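Local coordinates for protein putative glycosyltransferase (GalT1) (PDB 5HEA) that probably transfers sugar units from an activated donor to an acceptor, this piece being the C-terminal part of the enzyme, with a GT-A-type glycosyltransferase domain, at residues A[4-9]-A[82-87]; A[95-100]-A[211-216]; A[116-121]-A[205-210]; A[145-150]-A[200-205]. All coordinates share one frame; numbering follows the deposited sequence.

All four contacts reach one mixed sheet, and they illustrate how strands distant in sequence are gathered into a GT-A-like core. Contact 1 closes first along the chain, joining strand 7-13 to the start of strand 87-90. The other three share strand 204-217: within the span closed by contact 2 lies contact 3, and within that contact 4. Contacts 3 and 4 have Ile-205 in common, and contact 3 touches contact 2 as well; in both cases the centres are about 13 Å apart. Contact 1 stands apart, its centre about 18 Å from that of contact 3. One long strand thus links contact 4, near a second subunit, to contact 2, beside a sequence resembling the DXD motif.

Contact 1 of 4, residues A[4-9]-A[82-87]; sequences GELISI and YASGKY
Glu-5 lays its carboxylate over the aliphatic end of Lys-86, the two side chains crossing obliquely with Glu-5 CD 3.6 Å from Lys-86 CD. The extended lysine chain brings NZ to within 2.8 Å of Glu-5 OE1, forming a salt bridge on the syn side of the carboxylate, 30° out of its plane. The other oxygen, Glu-5 OE2, lies at the edge of the Tyr-87 ring, 3.2 Å from Tyr-87 OH, and is hydrogen-bonded to Tyr-106 OH. Each carboxylate oxygen therefore has its own polar neighbourhood, which would favour the charged form.

Leu-6 O accepts from Lys-86 N at 2.8 Å and only weakly from Tyr-87 N, while Ser-8 N donates to Tyr-87 O, also at 2.8 Å, in the nearly straight bond of a parallel bridge between Ile-7 and Tyr-87. Having no side chain, Gly-85 can bring its CA to 3.3 Å from Leu-6 O; a CB there would run into Leu-6 O and Ser-8 OG. The hydroxyl of Ser-8 stands beside its own backbone N (chi1 -64°), where Ser-8 OG receives Gly-85 N at 2.9 Å. Glu-36 is the second-shell residue here, its OE2 bonding both Ser-8 OG and Ser-84 N. Ala-83 CB packs against Ser-8 CB and OG, and Ile-7 CG1 meets Tyr-87 CB.

The contact thus carries the chain from the end of helix 72-82 into strand 87-90. Strand 7-13 pairs in parallel with strands 87-90 and 35-41, as in the nucleotide-binding half of GT-A folds, and Leu-102 and Leu-109 of helix 101-110 pack against Ile-7 and Tyr-87 respectively.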
loop_
_atom_site.group_PDB
_atom_site.type_symbol
_atom_site.label_atom_id
_atom_site.label_comp_id
_atom_site.label_asym_id
_atom_site.label_seq_id
_atom_site.Cartn_x
_atom_site.Cartn_y
_atom_site.Cartn_z
ATOM N N GLY A 4 38.416 35.578 -6.041
ATOM C CA GLY A 4 38.264 34.474 -6.975
ATOM C C GLY A 4 36.809 34.211 -7.327
ATOM O O GLY A 4 35.905 34.794 -6.720
ATOM N N GLU A 5 36.579 33.328 -8.297
ATOM C CA GLU A 5 35.223 33.025 -8.764
ATOM C C GLU A 5 34.422 32.230 -7.733
ATOM O O GLU A 5 34.987 31.612 -6.838
ATOM C CB GLU A 5 35.289 32.276 -10.086
ATOM C CG GLU A 5 36.097 33.018 -11.136
ATOM C CD GLU A 5 36.894 32.087 -12.029
ATOM O OE1 GLU A 5 36.670 32.117 -13.259
ATOM O OE2 GLU A 5 37.748 31.330 -11.505
ATOM N N LEU A 6 33.103 32.254 -7.856
ATOM C CA LEU A 6 32.241 31.703 -6.819
ATOM C C LEU A 6 32.265 30.177 -6.801
ATOM O O LEU A 6 32.060 29.520 -7.829
ATOM C CB LEU A 6 30.816 32.212 -6.990
ATOM C CG LEU A 6 29.782 31.685 -5.996
ATOM C CD1 LEU A 6 29.965 32.342 -4.627
ATOM C CD2 LEU A 6 28.379 31.920 -6.550
ATOM N N ILE A 7 32.543 29.621 -5.629
ATOM C CA ILE A 7 32.472 28.187 -5.448
ATOM C C ILE A 7 31.176 27.836 -4.714
ATOM O O ILE A 7 30.882 28.387 -3.655
ATOM C CB ILE A 7 33.690 27.655 -4.672
ATOM C CG1 ILE A 7 34.980 27.889 -5.468
ATOM C CG2 ILE A 7 33.526 26.162 -4.375
ATOM C CD1 ILE A 7 36.221 27.518 -4.688
ATOM N N SER A 8 30.396 26.922 -5.276
ATOM C CA SER A 8 29.202 26.443 -4.575
ATOM C C SER A 8 29.496 25.175 -3.769
ATOM O O SER A 8 29.896 24.153 -4.332
ATOM C CB SER A 8 28.062 26.174 -5.559
ATOM O OG SER A 8 27.641 27.360 -6.210
ATOM N N ILE A 9 29.278 25.246 -2.457
ATOM C CA ILE A 9 29.481 24.111 -1.553
ATOM C C ILE A 9 28.141 23.516 -1.169
ATOM O O ILE A 9 27.338 24.166 -0.493
ATOM C CB ILE A 9 30.161 24.544 -0.249
ATOM C CG1 ILE A 9 31.408 25.390 -0.554
ATOM C CG2 ILE A 9 30.489 23.313 0.606
ATOM C CD1 ILE A 9 31.948 26.130 0.672
ATOM N N TYR A 82 20.302 24.509 -7.442
ATOM C CA TYR A 82 20.326 25.836 -6.829
ATOM C C TYR A 82 21.693 26.549 -6.982
ATOM O O TYR A 82 21.781 27.777 -6.917
ATOM C CB TYR A 82 19.891 25.734 -5.358
ATOM C CG TYR A 82 19.856 27.040 -4.592
ATOM C CD1 TYR A 82 18.664 27.741 -4.418
ATOM C CD2 TYR A 82 21.015 27.570 -4.024
ATOM C CE1 TYR A 82 18.637 28.942 -3.711
ATOM C CE2 TYR A 82 20.997 28.766 -3.323
ATOM C CZ TYR A 82 19.810 29.445 -3.165
ATOM O OH TYR A 82 19.807 30.628 -2.460
ATOM N N ALA A 83 22.747 25.776 -7.210
ATOM C CA ALA A 83 24.105 26.317 -7.263
ATOM C C ALA A 83 24.311 27.324 -8.390
ATOM O O ALA A 83 23.970 27.060 -9.534
ATOM C CB ALA A 83 25.110 25.181 -7.398
ATOM N N SER A 84 24.893 28.476 -8.079
ATOM C CA SER A 84 25.206 29.423 -9.145
ATOM C C SER A 84 26.707 29.671 -9.300
ATOM O O SER A 84 27.115 30.579 -10.021
ATOM C CB SER A 84 24.443 30.738 -8.952
ATOM O OG SER A 84 24.515 31.174 -7.610
ATOM N N GLY A 85 27.527 28.855 -8.641
ATOM C CA GLY A 85 28.965 29.010 -8.725
ATOM C C GLY A 85 29.560 28.534 -10.040
ATOM O O GLY A 85 28.925 27.795 -10.794
ATOM N N LYS A 86 30.791 28.963 -10.315
ATOM C CA LYS A 86 31.531 28.467 -11.465
ATOM C C LYS A 86 32.082 27.077 -11.161
ATOM O O LYS A 86 32.415 26.304 -12.070
ATOM C CB LYS A 86 32.676 29.424 -11.827
ATOM C CG LYS A 86 33.572 28.896 -12.951
ATOM C CD LYS A 86 34.421 29.982 -13.581
ATOM C CE LYS A 86 35.353 29.398 -14.637
ATOM N NZ LYS A 86 36.070 30.464 -15.382
ATOM N N TYR A 87 32.180 26.774 -9.869
ATOM C CA TYR A 87 32.667 25.479 -9.401
ATOM C C TYR A 87 31.716 24.915 -8.362
ATOM O O TYR A 87 31.048 25.663 -7.646
ATOM C CB TYR A 87 34.058 25.616 -8.789
ATOM C CG TYR A 87 35.039 26.290 -9.715
ATOM C CD1 TYR A 87 35.266 27.661 -9.629
ATOM C CD2 TYR A 87 35.711 25.568 -10.697
ATOM C CE1 TYR A 87 36.147 28.299 -10.477
ATOM C CE2 TYR A 87 36.602 26.200 -11.563
ATOM C CZ TYR A 87 36.816 27.568 -11.437
ATOM O OH TYR A 87 37.689 28.224 -12.270
#

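Contact 2 of 4, residues A[95-100]-A[211-216]; sequences DFVEEF and GSYYYS
Phe-96 and Tyr-214 form an antiparallel hydrogen-bonded pair, with Tyr-214 N donating to Phe-96 O at 2.7 Å and Phe-96 N returning a longer bond of 3.3 Å to Tyr-214 O; Val-97 and Tyr-213 follow as a non-hydrogen-bonded pair, and Glu-98 N then binds Ser-212 O.

The Phe-96 ring, with CG set between backbone N and carbonyl carbon (chi1 57°), takes Tyr-214 CB over the centre of one face, 3.8 Å from the ring centroid, as a CH-pi contact. The two rings are near parallel but slid so far apart that they barely overlap. Beyond this, Glu-98 OE2 accepts from Tyr-214 OH at 2.8 Å through its anti lone pair; the bend at chi2 (-75°) places Glu-98 CD in the plane of the Tyr-214 ring, at its edge. On the other face of the strands, Val-97 CG1 leans on Tyr-213 CD2 at 3.5 Å.

Asp-95 holds the far end. Tyr-213 OH gives its proton to Asp-95 OD2 along the anti lone pair, at a short 2.5 Å, with ring and carboxylate planes 77° apart. Asp-95 OD1 accepts Ser-216 N at 2.9 Å from above the carboxylate plane. A water over the face of the Tyr-215 ring, 2.7 Å from Asp-95 OD1, bridges that oxygen and Ser-216 O.

Tyr-213 OH also receives Asp-92 N, and Asp-92 opens an Asp-Ser-Asp sequence resembling the DXD motif of GT-A enzymes. The buried hydroxyl is therefore gripped as donor and as acceptor, an arrangement consistent with fixing the backbone beside a probable donor-binding motif.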
loop_
_atom_site.group_PDB
_atom_site.type_symbol
_atom_site.label_atom_id
_atom_site.label_comp_id
_atom_site.label_asym_id
_atom_site.label_seq_id
_atom_site.Cartn_x
_atom_site.Cartn_y
_atom_site.Cartn_z
ATOM N N ASP A 95 31.230 15.824 8.678
ATOM C CA ASP A 95 32.676 15.986 8.525
ATOM C C ASP A 95 33.133 17.422 8.746
ATOM O O ASP A 95 32.315 18.292 9.029
ATOM C CB ASP A 95 33.087 15.519 7.123
ATOM C CG ASP A 95 32.727 14.062 6.866
ATOM O OD1 ASP A 95 32.724 13.273 7.842
ATOM O OD2 ASP A 95 32.455 13.700 5.692
ATOM N N PHE A 96 34.441 17.664 8.634
ATOM C CA PHE A 96 34.983 19.018 8.751
ATOM C C PHE A 96 36.312 19.139 8.016
ATOM O O PHE A 96 36.907 18.136 7.621
ATOM C CB PHE A 96 35.110 19.459 10.219
ATOM C CG PHE A 96 35.949 18.535 11.061
ATOM C CD1 PHE A 96 35.417 17.349 11.549
ATOM C CD2 PHE A 96 37.267 18.856 11.366
ATOM C CE1 PHE A 96 36.178 16.496 12.320
ATOM C CE2 PHE A 96 38.047 18.009 12.152
ATOM C CZ PHE A 96 37.505 16.827 12.631
ATOM N N VAL A 97 36.763 20.371 7.810
ATOM C CA VAL A 97 37.922 20.615 6.959
ATOM C C VAL A 97 38.906 21.625 7.552
ATOM O O VAL A 97 38.560 22.404 8.450
ATOM C CB VAL A 97 37.484 21.123 5.556
ATOM C CG1 VAL A 97 36.624 20.086 4.846
ATOM C CG2 VAL A 97 36.707 22.423 5.689
ATOM N N GLU A 98 40.131 21.612 7.025
ATOM C CA GLU A 98 41.141 22.614 7.353
ATOM C C GLU A 98 40.700 23.960 6.810
ATOM O O GLU A 98 39.879 24.015 5.904
ATOM C CB GLU A 98 42.484 22.250 6.712
ATOM C CG GLU A 98 43.145 21.022 7.288
ATOM C CD GLU A 98 43.768 21.290 8.639
ATOM O OE1 GLU A 98 43.866 22.474 9.026
ATOM O OE2 GLU A 98 44.157 20.314 9.316
ATOM N N GLU A 99 41.259 25.045 7.342
ATOM C CA GLU A 99 40.873 26.386 6.904
ATOM C C GLU A 99 41.361 26.720 5.493
ATOM O O GLU A 99 40.829 27.636 4.853
ATOM C CB GLU A 99 41.376 27.444 7.890
ATOM C CG GLU A 99 42.855 27.742 7.751
ATOM C CD GLU A 99 43.330 28.799 8.730
ATOM O OE1 GLU A 99 42.685 28.951 9.791
ATOM O OE2 GLU A 99 44.343 29.474 8.432
ATOM N N PHE A 100 42.365 25.982 5.016
ATOM C CA PHE A 100 42.931 26.197 3.677
ATOM C C PHE A 100 42.425 25.188 2.640
ATOM O O PHE A 100 42.930 25.121 1.517
ATOM C CB PHE A 100 44.462 26.154 3.737
ATOM C CG PHE A 100 45.007 24.947 4.440
ATOM C CD1 PHE A 100 45.022 23.707 3.818
ATOM C CD2 PHE A 100 45.517 25.052 5.726
ATOM C CE1 PHE A 100 45.529 22.591 4.465
ATOM C CE2 PHE A 100 46.023 23.933 6.380
ATOM C CZ PHE A 100 46.028 22.704 5.745
ATOM N N GLY A 211 45.630 15.434 3.335
ATOM C CA GLY A 211 44.398 15.079 4.023
ATOM C C GLY A 211 43.786 16.306 4.678
ATOM O O GLY A 211 43.806 16.433 5.895
ATOM N N SER A 212 43.251 17.217 3.869
ATOM C CA SER A 212 42.734 18.487 4.371
ATOM C C SER A 212 41.253 18.394 4.712
ATOM O O SER A 212 40.678 19.296 5.333
ATOM C CB SER A 212 42.956 19.580 3.336
ATOM O OG SER A 212 44.344 19.753 3.111
ATOM N N TYR A 213 40.647 17.297 4.287
ATOM C CA TYR A 213 39.262 16.982 4.634
ATOM C C TYR A 213 39.304 15.912 5.720
ATOM O O TYR A 213 40.101 14.969 5.631
ATOM C CB TYR A 213 38.546 16.453 3.392
ATOM C CG TYR A 213 37.048 16.199 3.549
ATOM C CD1 TYR A 213 36.579 15.019 4.122
ATOM C CD2 TYR A 213 36.115 17.122 3.086
ATOM C CE1 TYR A 213 35.199 14.763 4.248
ATOM C CE2 TYR A 213 34.736 16.892 3.217
ATOM C CZ TYR A 213 34.289 15.709 3.798
ATOM O OH TYR A 213 32.931 15.460 3.919
ATOM N N TYR A 214 38.462 16.059 6.745
ATOM C CA TYR A 214 38.390 15.082 7.832
ATOM C C TYR A 214 37.077 14.294 7.828
ATOM O O TYR A 214 35.988 14.857 7.962
ATOM C CB TYR A 214 38.650 15.750 9.189
ATOM C CG TYR A 214 40.084 16.244 9.307
ATOM C CD1 TYR A 214 41.120 15.358 9.588
ATOM C CD2 TYR A 214 40.400 17.584 9.109
ATOM C CE1 TYR A 214 42.434 15.796 9.676
ATOM C CE2 TYR A 214 41.709 18.031 9.190
ATOM C CZ TYR A 214 42.718 17.129 9.472
ATOM O OH TYR A 214 44.023 17.556 9.566
ATOM N N TYR A 215 37.215 12.985 7.650
ATOM C CA TYR A 215 36.099 12.059 7.572
ATOM C C TYR A 215 35.802 11.573 8.990
ATOM O O TYR A 215 36.638 10.927 9.623
ATOM C CB TYR A 215 36.481 10.873 6.668
ATOM C CG TYR A 215 35.405 9.828 6.498
ATOM C CD1 TYR A 215 35.326 8.735 7.350
ATOM C CD2 TYR A 215 34.463 9.936 5.482
ATOM C CE1 TYR A 215 34.338 7.777 7.197
ATOM C CE2 TYR A 215 33.468 8.986 5.323
ATOM C CZ TYR A 215 33.414 7.910 6.181
ATOM O OH TYR A 215 32.430 6.965 6.021
ATOM N N SER A 216 34.617 11.909 9.491
ATOM C CA SER A 216 34.193 11.479 10.813
ATOM C C SER A 216 33.835 10.000 10.806
ATOM O O SER A 216 32.960 9.566 10.059
ATOM C CB SER A 216 32.984 12.292 11.257
ATOM O OG SER A 216 32.350 11.685 12.361
HETATM O O HOH W 1 31.583 10.801 8.085
#

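Contact 3 of 4, residues A[116-121]-A[205-210]; sequences ISVCNF and ITFINE
The Phe-207 ring is met across this contact at its edge, by Val-118 CB and by the amide nitrogen of Asn-120, with Asn-120 ND2 3.8 Å from Phe-207 CZ and the amide and ring planes steeply inclined. CG is anti to the backbone N (chi1 180°), and the ring beyond it meets Val-118, whose CG1 is 3.9 Å from Phe-207 CD1. The amides of Asn-120 and Asn-209 lie side by side and point the same way, their planes 46° apart. Asn-120 ND2 donates to Asn-209 OD1 at 2.9 Å, in the plane of its own amide, while Asn-120 OD1 accepts Phe-121 N at 2.8 Å. Bonds at both ends fix the flip of this amide, and Asn-209 ND2 is in turn held by Lys-139 O.

The side chains stand on two parallel strands whose directions differ by 18°. Thr-206 N binds Ile-116 O, Val-118 N binds Thr-206 O, and Ile-208 N binds Val-118 O at 2.8 Å. The alternation then breaks: Asn-209 centres an inverse gamma turn, and Asn-120 N bonds to Glu-210 O at 3.0 Å. On the face carrying Cys-119 and Ile-208, the isoleucine CG1 occupies the crowded position between N and carbonyl carbon, and Ile-208 CG1 presses on Cys-119 CB at 3.6 Å.

Helix 101-110 covers that face, accepting Ser-117 OG at Leu-105 O. The face with Val-118, Ile-205 and Phe-207 receives Trp-150 of helix 147-150, while Leu-163 of helix 161-166 reaches Phe-207 and Asn-120. Strands 171-174 and 142-146 flank the pair in the central mixed sheet of the GT-A-like domain.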
loop_
_atom_site.group_PDB
_atom_site.type_symbol
_atom_site.label_atom_id
_atom_site.label_comp_id
_atom_site.label_asym_id
_atom_site.label_seq_id
_atom_site.Cartn_x
_atom_site.Cartn_y
_atom_site.Cartn_z
ATOM N N ILE A 116 38.926 19.507 -12.912
ATOM C CA ILE A 116 38.612 18.956 -11.596
ATOM C C ILE A 116 39.904 18.920 -10.786
ATOM O O ILE A 116 40.967 18.619 -11.331
ATOM C CB ILE A 116 38.049 17.514 -11.707
ATOM C CG1 ILE A 116 36.787 17.504 -12.585
ATOM C CG2 ILE A 116 37.748 16.934 -10.304
ATOM C CD1 ILE A 116 36.245 16.117 -12.910
ATOM N N SER A 117 39.826 19.268 -9.504
ATOM C CA SER A 117 40.915 19.003 -8.575
ATOM C C SER A 117 40.367 18.139 -7.434
ATOM O O SER A 117 39.180 18.199 -7.103
ATOM C CB SER A 117 41.540 20.294 -8.039
ATOM O OG SER A 117 40.634 21.004 -7.214
ATOM N N VAL A 118 41.237 17.318 -6.860
ATOM C CA VAL A 118 40.844 16.324 -5.874
ATOM C C VAL A 118 41.908 16.323 -4.798
ATOM O O VAL A 118 43.103 16.353 -5.107
ATOM C CB VAL A 118 40.784 14.906 -6.500
ATOM C CG1 VAL A 118 40.370 13.846 -5.454
ATOM C CG2 VAL A 118 39.844 14.873 -7.709
ATOM N N CYS A 119 41.493 16.318 -3.537
ATOM C CA CYS A 119 42.460 16.104 -2.464
ATOM C C CYS A 119 42.124 14.820 -1.729
ATOM O O CYS A 119 41.199 14.099 -2.107
ATOM C CB CYS A 119 42.562 17.310 -1.506
ATOM S SG CYS A 119 41.135 17.610 -0.419
ATOM N N ASN A 120 42.875 14.530 -0.682
ATOM C CA ASN A 120 42.681 13.296 0.053
ATOM C C ASN A 120 41.979 13.622 1.368
ATOM O O ASN A 120 41.544 14.762 1.592
ATOM C CB ASN A 120 44.043 12.623 0.297
ATOM C CG ASN A 120 43.956 11.107 0.321
ATOM O OD1 ASN A 120 42.967 10.533 0.778
ATOM N ND2 ASN A 120 44.991 10.452 -0.183
ATOM N N PHE A 121 41.851 12.633 2.241
ATOM C CA PHE A 121 41.241 12.899 3.542
ATOM C C PHE A 121 41.977 12.164 4.648
ATOM O O PHE A 121 42.576 11.114 4.419
ATOM C CB PHE A 121 39.745 12.512 3.544
ATOM C CG PHE A 121 39.494 11.051 3.338
ATOM C CD1 PHE A 121 39.444 10.180 4.417
ATOM C CD2 PHE A 121 39.323 10.538 2.066
ATOM C CE1 PHE A 121 39.221 8.828 4.227
ATOM C CE2 PHE A 121 39.108 9.187 1.869
ATOM C CZ PHE A 121 39.054 8.333 2.946
ATOM N N ILE A 205 42.751 16.133 -14.694
ATOM C CA ILE A 205 42.414 16.174 -13.288
ATOM C C ILE A 205 43.690 16.383 -12.481
ATOM O O ILE A 205 44.713 15.775 -12.780
ATOM C CB ILE A 205 41.733 14.864 -12.887
ATOM C CG1 ILE A 205 40.464 14.673 -13.744
ATOM C CG2 ILE A 205 41.462 14.844 -11.387
ATOM C CD1 ILE A 205 39.706 13.378 -13.481
ATOM N N THR A 206 43.636 17.258 -11.477
ATOM C CA THR A 206 44.786 17.479 -10.606
ATOM C C THR A 206 44.522 16.886 -9.223
ATOM O O THR A 206 43.504 17.183 -8.593
ATOM C CB THR A 206 45.117 18.974 -10.469
ATOM O OG1 THR A 206 45.431 19.512 -11.761
ATOM C CG2 THR A 206 46.314 19.175 -9.533
ATOM N N PHE A 207 45.434 16.033 -8.763
ATOM C CA PHE A 207 45.325 15.437 -7.436
ATOM C C PHE A 207 46.332 16.060 -6.485
ATOM O O PHE A 207 47.516 16.175 -6.826
ATOM C CB PHE A 207 45.555 13.920 -7.504
ATOM C CG PHE A 207 45.450 13.232 -6.164
ATOM C CD1 PHE A 207 44.222 13.109 -5.531
ATOM C CD2 PHE A 207 46.569 12.709 -5.545
ATOM C CE1 PHE A 207 44.118 12.483 -4.312
ATOM C CE2 PHE A 207 46.475 12.087 -4.310
ATOM C CZ PHE A 207 45.249 11.970 -3.697
ATOM N N ILE A 208 45.875 16.468 -5.298
ATOM C CA ILE A 208 46.810 16.867 -4.238
ATOM C C ILE A 208 46.720 15.898 -3.064
ATOM O O ILE A 208 45.650 15.739 -2.460
ATOM C CB ILE A 208 46.614 18.336 -3.753
ATOM C CG1 ILE A 208 45.143 18.696 -3.670
ATOM C CG2 ILE A 208 47.289 19.312 -4.704
ATOM C CD1 ILE A 208 44.886 20.112 -3.208
ATOM N N ASN A 209 47.837 15.239 -2.757
ATOM C CA ASN A 209 47.862 14.247 -1.692
ATOM C C ASN A 209 48.027 14.874 -0.318
ATOM O O ASN A 209 49.050 14.693 0.343
ATOM C CB ASN A 209 48.949 13.190 -1.907
ATOM C CG ASN A 209 48.685 11.925 -1.100
ATOM O OD1 ASN A 209 47.534 11.512 -0.962
ATOM N ND2 ASN A 209 49.739 11.325 -0.541
ATOM N N GLU A 210 47.013 15.620 0.097
ATOM C CA GLU A 210 46.967 16.177 1.441
ATOM C C GLU A 210 45.619 15.808 2.061
ATOM O O GLU A 210 44.584 15.841 1.385
ATOM C CB GLU A 210 47.151 17.697 1.406
ATOM C CG GLU A 210 46.135 18.429 0.537
ATOM C CD GLU A 210 46.343 19.942 0.529
ATOM O OE1 GLU A 210 47.457 20.388 0.170
ATOM O OE2 GLU A 210 45.391 20.680 0.879
#

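Contact 4 of 4, residues A[145-150]-A[200-205]; sequences YTIAEW and LKASQI
Ile-205 lies across one face of the Trp-150 indole, its CD1 3.7 Å from the centroid of the five-membered ring and only 17° off the normal, a CH-pi contact. Its CG2 branch covers the same face nearer the centre of the bicycle, so both arms of the isoleucine rest on the tryptophan, and the side chains meet at about a right angle. Trp-150 CG is anti to its backbone N (chi1 -177°), which starts the indole toward the strand. Alongside, Ile-147 CD1 touches Ile-205 CD1 at 3.8 Å, and Ile-147 CG1 sits tightly against Ala-202 O at 3.2 Å. Ile-147 CG2 reaches Leu-200 CD2.

What positions these groups is a short antiparallel pairing: Tyr-145 N donates to Ile-205 O at 2.8 Å, and Ile-205 N returns a bond to Tyr-145 O. A water then joins the segments where the strands part, accepting from Ile-147 N and donating to Ser-203 O at 2.7 Å. In the next shell, Tyr-199 meets the indole edge-to-face, while Leu-288 of the second subunit packs on Leu-200.

The sharp change from strand to helix is fixed by a capping box. Glu-149 N donates to Thr-146 OG1 at 3.0 Å, and Thr-146 N donates to Glu-149 OE1 at 3.1 Å. This reciprocal pair is characteristic of a helix N-terminus; here it starts helix 147-150 directly from strand 142-146, so that Ile-147 and Trp-150 fold back over the sheet to which that strand and strand 204-217 belong.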
loop_
_atom_site.group_PDB
_atom_site.type_symbol
_atom_site.label_atom_id
_atom_site.label_comp_id
_atom_site.label_asym_id
_atom_site.label_seq_id
_atom_site.Cartn_x
_atom_site.Cartn_y
_atom_site.Cartn_z
ATOM N N TYR A 145 46.743 14.552 -14.185
ATOM C CA TYR A 145 46.459 13.266 -14.824
ATOM C C TYR A 145 45.592 13.429 -16.060
ATOM O O TYR A 145 44.689 14.268 -16.090
ATOM C CB TYR A 145 45.711 12.326 -13.871
ATOM C CG TYR A 145 46.481 11.901 -12.648
ATOM C CD1 TYR A 145 47.237 10.733 -12.649
ATOM C CD2 TYR A 145 46.438 12.655 -11.479
ATOM C CE1 TYR A 145 47.937 10.335 -11.524
ATOM C CE2 TYR A 145 47.135 12.262 -10.352
ATOM C CZ TYR A 145 47.881 11.103 -10.380
ATOM O OH TYR A 145 48.582 10.716 -9.260
ATOM N N THR A 146 45.845 12.595 -17.066
ATOM C CA THR A 146 44.876 12.405 -18.129
ATOM C C THR A 146 43.772 11.551 -17.532
ATOM O O THR A 146 43.959 10.921 -16.485
ATOM C CB THR A 146 45.463 11.627 -19.321
ATOM O OG1 THR A 146 45.755 10.288 -18.898
ATOM C CG2 THR A 146 46.740 12.290 -19.848
ATOM N N ILE A 147 42.626 11.491 -18.199
ATOM C CA ILE A 147 41.530 10.685 -17.666
ATOM C C ILE A 147 41.919 9.205 -17.641
ATOM O O ILE A 147 41.634 8.510 -16.676
ATOM C CB ILE A 147 40.216 10.895 -18.435
ATOM C CG1 ILE A 147 39.914 12.389 -18.545
ATOM C CG2 ILE A 147 39.070 10.142 -17.756
ATOM C CD1 ILE A 147 40.084 13.159 -17.230
ATOM N N ALA A 148 42.602 8.742 -18.685
ATOM C CA ALA A 148 43.073 7.351 -18.741
ATOM C C ALA A 148 43.997 6.987 -17.576
ATOM O O ALA A 148 43.832 5.937 -16.943
ATOM C CB ALA A 148 43.749 7.072 -20.077
ATOM N N GLU A 149 44.959 7.862 -17.285
ATOM C CA GLU A 149 45.828 7.707 -16.113
ATOM C C GLU A 149 45.033 7.763 -14.820
ATOM O O GLU A 149 45.287 7.006 -13.871
ATOM C CB GLU A 149 46.884 8.816 -16.075
ATOM C CG GLU A 149 47.901 8.754 -17.191
ATOM C CD GLU A 149 48.849 9.949 -17.181
ATOM O OE1 GLU A 149 48.448 11.031 -16.699
ATOM O OE2 GLU A 149 49.995 9.806 -17.658
ATOM N N TRP A 150 44.087 8.692 -14.770
ATOM C CA TRP A 150 43.254 8.846 -13.588
ATOM C C TRP A 150 42.445 7.567 -13.300
ATOM O O TRP A 150 42.402 7.093 -12.159
ATOM C CB TRP A 150 42.320 10.046 -13.749
ATOM C CG TRP A 150 41.506 10.284 -12.542
ATOM C CD1 TRP A 150 40.170 10.035 -12.389
ATOM C CD2 TRP A 150 41.971 10.777 -11.283
ATOM N NE1 TRP A 150 39.773 10.370 -11.119
ATOM C CE2 TRP A 150 40.856 10.824 -10.417
ATOM C CE3 TRP A 150 43.215 11.202 -10.807
ATOM C CZ2 TRP A 150 40.950 11.279 -9.098
ATOM C CZ3 TRP A 150 43.308 11.645 -9.500
ATOM C CH2 TRP A 150 42.181 11.680 -8.660
ATOM N N LEU A 200 34.814 11.510 -16.409
ATOM C CA LEU A 200 34.789 11.213 -17.849
ATOM C C LEU A 200 34.471 12.454 -18.697
ATOM O O LEU A 200 34.743 12.475 -19.894
ATOM C CB LEU A 200 33.809 10.070 -18.153
ATOM C CG LEU A 200 34.172 8.698 -17.583
ATOM C CD1 LEU A 200 32.993 7.728 -17.706
ATOM C CD2 LEU A 200 35.422 8.135 -18.280
ATOM N N LYS A 201 33.910 13.490 -18.074
ATOM C CA LYS A 201 33.632 14.744 -18.771
ATOM C C LYS A 201 34.884 15.614 -18.846
ATOM O O LYS A 201 34.966 16.510 -19.681
ATOM C CB LYS A 201 32.523 15.530 -18.061
ATOM C CG LYS A 201 31.119 14.942 -18.179
ATOM C CD LYS A 201 30.497 15.275 -19.516
ATOM C CE LYS A 201 28.974 15.323 -19.419
ATOM N NZ LYS A 201 28.451 16.580 -18.809
ATOM N N ALA A 202 35.860 15.350 -17.980
ATOM C CA ALA A 202 37.030 16.229 -17.862
ATOM C C ALA A 202 38.124 15.916 -18.881
ATOM O O ALA A 202 38.128 14.842 -19.483
ATOM C CB ALA A 202 37.591 16.180 -16.440
ATOM N N SER A 203 39.047 16.864 -19.073
ATOM C CA SER A 203 40.220 16.664 -19.933
ATOM C C SER A 203 41.445 16.340 -19.087
ATOM O O SER A 203 42.285 15.533 -19.476
ATOM C CB SER A 203 40.515 17.918 -20.770
ATOM O OG SER A 203 39.537 18.115 -21.776
ATOM N N GLN A 204 41.535 16.982 -17.923
ATOM C CA GLN A 204 42.652 16.785 -17.012
ATOM C C GLN A 204 42.192 16.953 -15.572
ATOM O O GLN A 204 41.358 17.807 -15.261
ATOM C CB GLN A 204 43.776 17.782 -17.300
ATOM C CG GLN A 204 44.949 17.697 -16.322
ATOM C CD GLN A 204 46.070 18.658 -16.676
ATOM O OE1 GLN A 204 46.912 18.364 -17.530
ATOM N NE2 GLN A 204 46.079 19.816 -16.029
ATOM N N ILE A 205 42.751 16.133 -14.694
ATOM C CA ILE A 205 42.414 16.174 -13.288
ATOM C C ILE A 205 43.690 16.383 -12.481
ATOM O O ILE A 205 44.713 15.775 -12.780
ATOM C CB ILE A 205 41.733 14.864 -12.887
ATOM C CG1 ILE A 205 40.464 14.673 -13.744
ATOM C CG2 ILE A 205 41.462 14.844 -11.387
ATOM C CD1 ILE A 205 39.706 13.378 -13.481
HETATM O O HOH W 2 42.492 13.186 -20.723
#